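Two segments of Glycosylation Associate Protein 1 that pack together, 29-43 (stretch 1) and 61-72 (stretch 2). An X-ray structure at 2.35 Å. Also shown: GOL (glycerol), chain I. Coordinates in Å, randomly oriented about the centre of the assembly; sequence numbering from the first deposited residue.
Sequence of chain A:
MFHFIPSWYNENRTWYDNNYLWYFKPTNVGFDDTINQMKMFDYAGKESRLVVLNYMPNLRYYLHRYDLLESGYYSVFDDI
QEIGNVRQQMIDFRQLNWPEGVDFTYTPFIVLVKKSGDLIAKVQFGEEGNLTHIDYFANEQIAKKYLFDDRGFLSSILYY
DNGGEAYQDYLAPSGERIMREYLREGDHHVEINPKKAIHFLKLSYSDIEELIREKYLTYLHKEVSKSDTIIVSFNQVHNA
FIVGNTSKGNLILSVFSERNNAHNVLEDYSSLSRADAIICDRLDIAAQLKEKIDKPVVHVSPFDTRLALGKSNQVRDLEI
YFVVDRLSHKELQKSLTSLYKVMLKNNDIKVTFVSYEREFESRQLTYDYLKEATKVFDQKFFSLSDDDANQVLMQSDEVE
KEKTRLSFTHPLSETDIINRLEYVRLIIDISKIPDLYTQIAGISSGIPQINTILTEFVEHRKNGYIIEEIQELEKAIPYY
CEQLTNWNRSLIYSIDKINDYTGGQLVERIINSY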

ATOM      1  N   VAL A  29       2.005   3.440   1.410  1.00 48.90           N
ATOM      2  CA  VAL A  29       2.156   2.630   0.211  1.00 49.76           C
ATOM      3  C   VAL A  29       1.361   1.348   0.416  1.00 49.96           C
ATOM      4  O   VAL A  29       1.501   0.684   1.448  1.00 52.07           O
ATOM      5  CB  VAL A  29       3.637   2.329  -0.079  1.00 52.87           C
ATOM      6  CG1 VAL A  29       3.795   1.424  -1.323  1.00 46.16           C
ATOM      7  CG2 VAL A  29       4.400   3.622  -0.273  1.00 50.29           C
ATOM      8  N   GLY A  30       0.516   1.006  -0.547  1.00 43.72           N
ATOM      9  CA  GLY A  30      -0.230  -0.228  -0.427  1.00 39.53           C
ATOM     10  C   GLY A  30      -1.634  -0.143  -0.969  1.00 40.09           C
ATOM     11  O   GLY A  30      -1.880   0.570  -1.953  1.00 39.06           O
ATOM     12  N   PHE A  31      -2.558  -0.853  -0.315  1.00 36.61           N
ATOM     13  CA  PHE A  31      -3.936  -0.987  -0.784  1.00 34.97           C
ATOM     14  C   PHE A  31      -4.540   0.377  -1.125  1.00 36.33           C
ATOM     15  O   PHE A  31      -4.442   1.320  -0.338  1.00 36.63           O
ATOM     16  CB  PHE A  31      -4.767  -1.685   0.300  1.00 31.40           C
ATOM     17  CG  PHE A  31      -6.214  -1.831  -0.050  1.00 32.13           C
ATOM     18  CD1 PHE A  31      -6.648  -2.912  -0.810  1.00 30.08           C
ATOM     19  CD2 PHE A  31      -7.133  -0.864   0.331  1.00 28.65           C
ATOM     20  CE1 PHE A  31      -7.982  -3.038  -1.164  1.00 33.92           C
ATOM     21  CE2 PHE A  31      -8.472  -0.985  -0.016  1.00 32.13           C
ATOM     22  CZ  PHE A  31      -8.897  -2.078  -0.765  1.00 34.78           C
ATOM     23  N   ASP A  32      -5.148   0.497  -2.304  1.00 33.36           N
ATOM     24  CA  ASP A  32      -5.719   1.791  -2.673  1.00 33.32           C
ATOM     25  C   ASP A  32      -6.927   1.577  -3.575  1.00 34.89           C
ATOM     26  O   ASP A  32      -7.380   0.446  -3.777  1.00 33.71           O
ATOM     27  CB  ASP A  32      -4.663   2.694  -3.318  1.00 30.69           C
ATOM     28  CG  ASP A  32      -4.281   2.262  -4.732  1.00 35.30           C
ATOM     29  OD1 ASP A  32      -4.807   1.253  -5.245  1.00 32.95           O
ATOM     30  OD2 ASP A  32      -3.431   2.945  -5.342  1.00 35.81           O
ATOM     31  N   ASP A  33      -7.417   2.683  -4.155  1.00 34.96           N
ATOM     32  CA  ASP A  33      -8.645   2.646  -4.943  1.00 31.81           C
ATOM     33  C   ASP A  33      -8.516   1.753  -6.173  1.00 33.75           C
ATOM     34  O   ASP A  33      -9.487   1.088  -6.560  1.00 35.95           O
ATOM     35  CB  ASP A  33      -9.064   4.074  -5.324  1.00 32.93           C
ATOM     36  CG  ASP A  33      -7.942   4.871  -6.014  1.00 37.45           C
ATOM     37  OD1 ASP A  33      -6.755   4.685  -5.642  1.00 33.63           O
ATOM     38  OD2 ASP A  33      -8.255   5.689  -6.925  1.00 34.05           O
ATOM     39  N   THR A  34      -7.341   1.703  -6.799  1.00 34.62           N
ATOM     40  CA  THR A  34      -7.206   0.852  -7.976  1.00 30.07           C
ATOM     41  C   THR A  34      -7.365  -0.616  -7.614  1.00 35.25           C
ATOM     42  O   THR A  34      -8.046  -1.365  -8.326  1.00 38.14           O
ATOM     43  CB  THR A  34      -5.859   1.086  -8.649  1.00 34.80           C
ATOM     44  OG1 THR A  34      -5.719   2.471  -8.969  1.00 34.69           O
ATOM     45  CG2 THR A  34      -5.741   0.238  -9.931  1.00 35.22           C
ATOM     46  N   ILE A  35      -6.732  -1.053  -6.519  1.00 36.84           N
ATOM     47  CA  ILE A  35      -6.888  -2.440  -6.078  1.00 36.22           C
ATOM     48  C   ILE A  35      -8.355  -2.733  -5.812  1.00 36.12           C
ATOM     49  O   ILE A  35      -8.917  -3.729  -6.287  1.00 35.85           O
ATOM     50  CB  ILE A  35      -6.044  -2.710  -4.817  1.00 33.06           C
ATOM     51  CG1 ILE A  35      -4.559  -2.373  -5.038  1.00 31.13           C
ATOM     52  CG2 ILE A  35      -6.313  -4.138  -4.302  1.00 27.67           C
ATOM     53  CD1 ILE A  35      -3.834  -3.358  -5.876  1.00 34.75           C
ATOM     54  N   ASN A  36      -8.990  -1.867  -5.031  1.00 34.18           N
ATOM     55  CA  ASN A  36     -10.380  -2.076  -4.673  1.00 36.39           C
ATOM     56  C   ASN A  36     -11.260  -2.159  -5.916  1.00 39.99           C
ATOM     57  O   ASN A  36     -12.113  -3.049  -6.024  1.00 40.86           O
ATOM     58  CB  ASN A  36     -10.820  -0.948  -3.745  1.00 35.25           C
ATOM     59  CG  ASN A  36     -12.304  -0.886  -3.591  1.00 41.90           C
ATOM     60  OD1 ASN A  36     -13.003  -0.295  -4.423  1.00 43.63           O
ATOM     61  ND2 ASN A  36     -12.811  -1.524  -2.540  1.00 37.38           N
ATOM     62  N   GLN A  37     -11.027  -1.266  -6.888  1.00 39.25           N
ATOM     63  CA  GLN A  37     -11.885  -1.209  -8.067  1.00 40.42           C
ATOM     64  C   GLN A  37     -11.618  -2.368  -9.013  1.00 40.00           C
ATOM     65  O   GLN A  37     -12.551  -2.900  -9.622  1.00 41.86           O
ATOM     66  CB  GLN A  37     -11.705   0.131  -8.789  1.00 33.76           C
ATOM     67  CG  GLN A  37     -12.327   1.277  -8.004  1.00 34.84           C
ATOM     68  CD  GLN A  37     -11.732   2.631  -8.318  1.00 33.86           C
ATOM     69  OE1 GLN A  37     -11.118   2.828  -9.372  1.00 31.48           O
ATOM     70  NE2 GLN A  37     -11.924   3.582  -7.408  1.00 31.75           N
ATOM     71  N   MET A  38     -10.359  -2.771  -9.171  1.00 35.86           N
ATOM     72  CA  MET A  38     -10.129  -3.886 -10.083  1.00 40.41           C
ATOM     73  C   MET A  38     -10.693  -5.186  -9.536  1.00 42.83           C
ATOM     74  O   MET A  38     -11.153  -6.033 -10.311  1.00 43.31           O
ATOM     75  CB  MET A  38      -8.651  -4.065 -10.369  1.00 38.47           C
ATOM     76  CG  MET A  38      -8.416  -5.160 -11.394  1.00 50.68           C
ATOM     77  SD  MET A  38      -6.980  -4.770 -12.386  1.00 60.31           S
ATOM     78  CE  MET A  38      -6.215  -3.657 -11.216  1.00 38.26           C
ATOM     79  N   LYS A  39     -10.657  -5.362  -8.211  1.00 40.92           N
ATOM     80  CA  LYS A  39     -11.234  -6.552  -7.602  1.00 44.49           C
ATOM     81  C   LYS A  39     -12.725  -6.641  -7.893  1.00 44.68           C
ATOM     82  O   LYS A  39     -13.225  -7.697  -8.285  1.00 45.49           O
ATOM     83  CB  LYS A  39     -10.979  -6.553  -6.091  1.00 44.12           C
ATOM     84  CG  LYS A  39      -9.551  -6.916  -5.666  1.00 44.86           C
ATOM     85  CD  LYS A  39      -9.408  -8.403  -5.298  1.00 47.31           C
ATOM     86  CE  LYS A  39      -9.371  -9.277  -6.544  1.00 47.99           C
ATOM     87  NZ  LYS A  39      -8.740 -10.612  -6.359  1.00 43.26           N
ATOM     88  N   MET A  40     -13.451  -5.531  -7.719  1.00 42.18           N
ATOM     89  CA  MET A  40     -14.898  -5.581  -7.887  1.00 44.99           C
ATOM     90  C   MET A  40     -15.294  -5.676  -9.353  1.00 45.26           C
ATOM     91  O   MET A  40     -16.325  -6.283  -9.673  1.00 44.85           O
ATOM     92  CB  MET A  40     -15.559  -4.375  -7.229  1.00 45.53           C
ATOM     93  CG  MET A  40     -15.113  -3.047  -7.741  1.00 44.69           C
ATOM     94  SD  MET A  40     -16.478  -1.876  -7.566  1.00 63.84           S
ATOM     95  CE  MET A  40     -16.252  -1.264  -5.917  1.00 48.16           C
ATOM     96  N   PHE A  41     -14.500  -5.102 -10.258  1.00 41.63           N
ATOM     97  CA  PHE A  41     -14.753  -5.374 -11.666  1.00 42.77           C
ATOM     98  C   PHE A  41     -14.502  -6.840 -11.983  1.00 45.03           C
ATOM     99  O   PHE A  41     -15.198  -7.414 -12.827  1.00 45.51           O
ATOM    100  CB  PHE A  41     -13.906  -4.461 -12.556  1.00 40.78           C
ATOM    101  CG  PHE A  41     -14.524  -3.117 -12.774  1.00 40.86           C
ATOM    102  CD1 PHE A  41     -14.694  -2.249 -11.714  1.00 39.14           C
ATOM    103  CD2 PHE A  41     -14.990  -2.741 -14.025  1.00 39.51           C
ATOM    104  CE1 PHE A  41     -15.291  -1.021 -11.897  1.00 42.05           C
ATOM    105  CE2 PHE A  41     -15.593  -1.509 -14.217  1.00 36.91           C
ATOM    106  CZ  PHE A  41     -15.736  -0.643 -13.159  1.00 35.76           C
ATOM    107  N   ASP A  42     -13.530  -7.457 -11.300  1.00 44.20           N
ATOM    108  CA  ASP A  42     -13.278  -8.890 -11.448  1.00 48.63           C
ATOM    109  C   ASP A  42     -14.451  -9.711 -10.923  1.00 48.48           C
ATOM    110  O   ASP A  42     -14.974 -10.584 -11.626  1.00 48.85           O
ATOM    111  CB  ASP A  42     -11.994  -9.282 -10.703  1.00 50.56           C
ATOM    112  CG  ASP A  42     -10.735  -9.016 -11.517  1.00 52.30           C
ATOM    113  OD1 ASP A  42     -10.858  -8.435 -12.618  1.00 52.88           O
ATOM    114  OD2 ASP A  42      -9.630  -9.392 -11.061  1.00 52.23           O
ATOM    115  N   TYR A  43     -14.847  -9.464  -9.669  1.00 48.74           N
ATOM    116  CA  TYR A  43     -16.048 -10.070  -9.106  1.00 50.12           C
ATOM    117  C   TYR A  43     -17.241  -9.891 -10.030  1.00 54.97           C
ATOM    118  O   TYR A  43     -18.126 -10.757 -10.082  1.00 57.14           O
ATOM    119  CB  TYR A  43     -16.378  -9.443  -7.746  1.00 47.61           C
ATOM    120  CG  TYR A  43     -15.402  -9.749  -6.632  1.00 51.75           C
ATOM    121  CD1 TYR A  43     -14.663 -10.928  -6.629  1.00 58.29           C
ATOM    122  CD2 TYR A  43     -15.228  -8.864  -5.576  1.00 49.12           C
ATOM    123  CE1 TYR A  43     -13.773 -11.213  -5.602  1.00 60.62           C
ATOM    124  CE2 TYR A  43     -14.335  -9.131  -4.556  1.00 49.20           C
ATOM    125  CZ  TYR A  43     -13.617 -10.309  -4.571  1.00 57.18           C
ATOM    126  OH  TYR A  43     -12.740 -10.592  -3.556  1.00 59.60           O
ATOM    127  N   TYR A  61       5.105  -9.703  -7.752  1.00 30.35           N
ATOM    128  CA  TYR A  61       4.832  -9.912  -6.335  1.00 29.16           C
ATOM    129  C   TYR A  61       3.837  -8.892  -5.828  1.00 28.96           C
ATOM    130  O   TYR A  61       2.947  -9.228  -5.041  1.00 29.11           O
ATOM    131  CB  TYR A  61       6.112  -9.858  -5.495  1.00 27.50           C
ATOM    132  CG  TYR A  61       6.857 -11.165  -5.534  1.00 31.85           C
ATOM    133  CD1 TYR A  61       6.223 -12.362  -5.184  1.00 32.77           C
ATOM    134  CD2 TYR A  61       8.181 -11.223  -5.958  1.00 29.29           C
ATOM    135  CE1 TYR A  61       6.900 -13.572  -5.241  1.00 29.17           C
ATOM    136  CE2 TYR A  61       8.858 -12.419  -6.018  1.00 28.81           C
ATOM    137  CZ  TYR A  61       8.207 -13.589  -5.668  1.00 29.26           C
ATOM    138  OH  TYR A  61       8.883 -14.768  -5.730  1.00 30.02           O
ATOM    139  N   TYR A  62       3.966  -7.644  -6.271  1.00 27.62           N
ATOM    140  CA  TYR A  62       3.025  -6.628  -5.819  1.00 28.81           C
ATOM    141  C   TYR A  62       1.595  -7.038  -6.141  1.00 29.12           C
ATOM    142  O   TYR A  62       0.724  -7.032  -5.260  1.00 30.16           O
ATOM    143  CB  TYR A  62       3.375  -5.275  -6.443  1.00 28.29           C
ATOM    144  CG  TYR A  62       2.611  -4.097  -5.853  1.00 29.79           C
ATOM    145  CD1 TYR A  62       1.374  -3.715  -6.381  1.00 29.79           C
ATOM    146  CD2 TYR A  62       3.135  -3.347  -4.793  1.00 31.20           C
ATOM    147  CE1 TYR A  62       0.668  -2.623  -5.866  1.00 30.92           C
ATOM    148  CE2 TYR A  62       2.436  -2.258  -4.262  1.00 32.76           C
ATOM    149  CZ  TYR A  62       1.203  -1.897  -4.806  1.00 34.55           C
ATOM    150  OH  TYR A  62       0.497  -0.818  -4.299  1.00 40.59           O
ATOM    151  N   LEU A  63       1.347  -7.456  -7.389  1.00 29.13           N
ATOM    152  CA  LEU A  63      -0.005  -7.839  -7.793  1.00 29.03           C
ATOM    153  C   LEU A  63      -0.451  -9.096  -7.078  1.00 31.07           C
ATOM    154  O   LEU A  63      -1.629  -9.231  -6.717  1.00 31.32           O
ATOM    155  CB  LEU A  63      -0.083  -8.051  -9.303  1.00 27.45           C
ATOM    156  CG  LEU A  63       0.109  -6.796 -10.169  1.00 30.07           C
ATOM    157  CD1 LEU A  63       0.030  -7.151 -11.634  1.00 24.70           C
ATOM    158  CD2 LEU A  63      -0.911  -5.722  -9.812  1.00 26.44           C
ATOM    159  N   HIS A  64       0.478 -10.034  -6.885  1.00 28.88           N
ATOM    160  CA  HIS A  64       0.149 -11.271  -6.196  1.00 30.23           C
ATOM    161  C   HIS A  64      -0.389 -10.995  -4.805  1.00 28.47           C
ATOM    162  O   HIS A  64      -1.273 -11.713  -4.329  1.00 30.08           O
ATOM    163  CB  HIS A  64       1.380 -12.159  -6.096  1.00 30.27           C
ATOM    164  CG  HIS A  64       1.138 -13.407  -5.321  1.00 31.55           C
ATOM    165  ND1 HIS A  64       1.669 -13.615  -4.070  1.00 28.35           N
ATOM    166  CD2 HIS A  64       0.399 -14.506  -5.610  1.00 27.19           C
ATOM    167  CE1 HIS A  64       1.284 -14.799  -3.625  1.00 30.18           C
ATOM    168  NE2 HIS A  64       0.507 -15.353  -4.538  1.00 30.74           N
ATOM    169  N   ARG A  65       0.119  -9.942  -4.162  1.00 28.93           N
ATOM    170  CA  ARG A  65      -0.301  -9.591  -2.814  1.00 31.72           C
ATOM    171  C   ARG A  65      -1.778  -9.244  -2.761  1.00 33.82           C
ATOM    172  O   ARG A  65      -2.406  -9.406  -1.715  1.00 35.21           O
ATOM    173  CB  ARG A  65       0.514  -8.400  -2.312  1.00 33.48           C
ATOM    174  CG  ARG A  65       1.410  -8.652  -1.142  1.00 37.13           C
ATOM    175  CD  ARG A  65       2.301  -7.441  -0.939  1.00 34.10           C
ATOM    176  NE  ARG A  65       3.662  -7.722  -1.362  1.00 37.76           N
ATOM    177  CZ  ARG A  65       4.499  -6.799  -1.821  1.00 35.59           C
ATOM    178  NH1 ARG A  65       4.095  -5.542  -1.908  1.00 32.19           N
ATOM    179  NH2 ARG A  65       5.737  -7.137  -2.170  1.00 31.89           N
ATOM    180  N   TYR A  66      -2.346  -8.757  -3.871  1.00 31.45           N
ATOM    181  CA  TYR A  66      -3.742  -8.346  -3.897  1.00 30.63           C
ATOM    182  C   TYR A  66      -4.616  -9.289  -4.717  1.00 33.18           C
ATOM    183  O   TYR A  66      -5.719  -8.910  -5.115  1.00 33.93           O
ATOM    184  CB  TYR A  66      -3.845  -6.911  -4.409  1.00 29.87           C
ATOM    185  CG  TYR A  66      -3.076  -5.961  -3.520  1.00 32.32           C
ATOM    186  CD1 TYR A  66      -3.627  -5.511  -2.323  1.00 29.94           C
ATOM    187  CD2 TYR A  66      -1.776  -5.559  -3.845  1.00 31.75           C
ATOM    188  CE1 TYR A  66      -2.924  -4.666  -1.485  1.00 33.37           C
ATOM    189  CE2 TYR A  66      -1.058  -4.702  -3.016  1.00 31.56           C
ATOM    190  CZ  TYR A  66      -1.647  -4.254  -1.832  1.00 34.69           C
ATOM    191  OH  TYR A  66      -0.975  -3.407  -0.970  1.00 35.82           O
ATOM    192  N   ASP A  67      -4.151 -10.521  -4.957  1.00 32.69           N
ATOM    193  CA  ASP A  67      -4.898 -11.500  -5.759  1.00 34.81           C
ATOM    194  C   ASP A  67      -5.219 -10.940  -7.146  1.00 34.06           C
ATOM    195  O   ASP A  67      -6.318 -11.134  -7.676  1.00 32.70           O
ATOM    196  CB  ASP A  67      -6.181 -11.954  -5.054  1.00 35.16           C
ATOM    197  CG  ASP A  67      -5.923 -12.581  -3.690  1.00 36.92           C
ATOM    198  OD1 ASP A  67      -4.858 -13.207  -3.488  1.00 36.12           O
ATOM    199  OD2 ASP A  67      -6.792 -12.438  -2.805  1.00 47.01           O
ATOM    200  N   LEU A  68      -4.260 -10.209  -7.723  1.00 32.21           N
ATOM    201  CA  LEU A  68      -4.416  -9.614  -9.044  1.00 34.94           C
ATOM    202  C   LEU A  68      -3.365 -10.081 -10.041  1.00 30.97           C
ATOM    203  O   LEU A  68      -3.353  -9.598 -11.172  1.00 33.50           O
ATOM    204  CB  LEU A  68      -4.380  -8.090  -8.955  1.00 35.18           C
ATOM    205  CG  LEU A  68      -5.590  -7.428  -8.303  1.00 36.80           C
ATOM    206  CD1 LEU A  68      -5.332  -5.947  -8.152  1.00 32.20           C
ATOM    207  CD2 LEU A  68      -6.828  -7.687  -9.142  1.00 39.31           C
ATOM    208  N   LEU A  69      -2.488 -11.009  -9.659  1.00 33.11           N
ATOM    209  CA  LEU A  69      -1.431 -11.439 -10.564  1.00 33.33           C
ATOM    210  C   LEU A  69      -1.996 -11.996 -11.866  1.00 34.01           C
ATOM    211  O   LEU A  69      -1.338 -11.935 -12.901  1.00 34.99           O
ATOM    212  CB  LEU A  69      -0.553 -12.477  -9.881  1.00 29.81           C
ATOM    213  CG  LEU A  69       0.602 -13.023 -10.717  1.00 35.03           C
ATOM    214  CD1 LEU A  69       1.552 -11.914 -11.082  1.00 28.02           C
ATOM    215  CD2 LEU A  69       1.327 -14.135  -9.969  1.00 33.55           C
ATOM    216  N   GLU A  70      -3.201 -12.540 -11.832  1.00 31.58           N
ATOM    217  CA  GLU A  70      -3.824 -13.114 -13.011  1.00 34.00           C
ATOM    218  C   GLU A  70      -4.631 -12.090 -13.794  1.00 35.00           C
ATOM    219  O   GLU A  70      -5.240 -12.444 -14.801  1.00 31.56           O
ATOM    220  CB  GLU A  70      -4.736 -14.291 -12.602  1.00 30.93           C
ATOM    221  CG  GLU A  70      -3.991 -15.493 -11.976  1.00 29.74           C
ATOM    222  CD  GLU A  70      -3.496 -15.213 -10.556  1.00 33.71           C
ATOM    223  OE1 GLU A  70      -3.968 -14.245  -9.918  1.00 35.05           O
ATOM    224  OE2 GLU A  70      -2.609 -15.945 -10.081  1.00 34.41           O
ATOM    225  N   SER A  71      -4.670 -10.838 -13.345  1.00 34.88           N
ATOM    226  CA  SER A  71      -5.623  -9.892 -13.905  1.00 39.25           C
ATOM    227  C   SER A  71      -5.182  -9.276 -15.224  1.00 40.01           C
ATOM    228  O   SER A  71      -6.017  -8.659 -15.894  1.00 47.80           O
ATOM    229  CB  SER A  71      -5.925  -8.780 -12.900  1.00 41.25           C
ATOM    230  OG  SER A  71      -7.069  -9.118 -12.130  1.00 44.65           O
ATOM    231  N   GLY A  72      -3.926  -9.438 -15.637  1.00 36.59           N
ATOM    232  CA  GLY A  72      -3.538  -8.885 -16.926  1.00 36.38           C
ATOM    233  C   GLY A  72      -2.994  -7.471 -16.791  1.00 41.23           C
ATOM    234  O   GLY A  72      -3.608  -6.613 -16.139  1.00 36.15           O
TER
HETATM  235  C1  GOL I 606      -0.284   3.561  -3.699  1.00 43.67           C
HETATM  236  O1  GOL I 606      -1.037   3.427  -2.551  1.00 51.95           O
HETATM  237  C2  GOL I 606       1.171   3.159  -3.290  1.00 50.84           C
HETATM  238  O2  GOL I 606       1.423   1.776  -3.450  1.00 48.26           O
HETATM  239  C3  GOL I 606       2.131   4.081  -4.152  1.00 42.60           C
HETATM  240  O3  GOL I 606       3.256   3.306  -4.503  1.00 40.02           O

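Stretch 1 opens as a loop and becomes a helix from Asp33 to Tyr43; stretch 2 finishes a helix that begins earlier in the chain, then continues past Tyr66 into a type I turn from Leu68 to Ser71. The two run in the same sense, their CA atoms pairing Gly30 with Tyr62, Ile35 with Tyr66, Lys39 with Leu68 and Asp42 with Ser71. Asp32 caps the helix of stretch 1, its OD1 accepting from Ile35 N at 3.3 Å and, weakly, from Thr34 N at 3.0 Å.

Tyr66, Leu68 and Ile35 cover the most surface, and each points its CA-to-CB bond toward the other stretch. Ile35 lays its CD1 over one face of the Tyr66 ring, 3.9 Å from the centroid, a CH-pi contact in which a methyl group meets the aromatic electron cloud. The same CD1 lies 3.8 Å from Leu68 CD1, so a slender aliphatic tip serves both neighbours. Tyr66 CE1 meets Phe31 CB at 3.9 Å, and its OH comes within 3.3 Å of Gly30 CA. Gly30 adopts backbone angles that by themselves call for glycine.

Leu68 extends the apolar patch: its CD2 packs 3.7 Å from Met38 CG, an apolar contact between a methyl and a methylene group, and 4.0 Å from Lys39 CE. Lysine fits this border because its methylene chain can lie along leucine while its charged end reaches polar atoms. Lys39 NZ donates to Asp67 O at 2.8 Å, the one hydrogen bond directly joining the stretches. Asp42 OD2 and Ser71 OG approach to 2.8 Å, but the angle is too poor for a hydrogen bond.

At the other end, a glycerol links the stretches: its O2 shares a hydrogen bond with Tyr62 OH (2.9 Å), while its O1 donates to Gly30 O (3.0 Å).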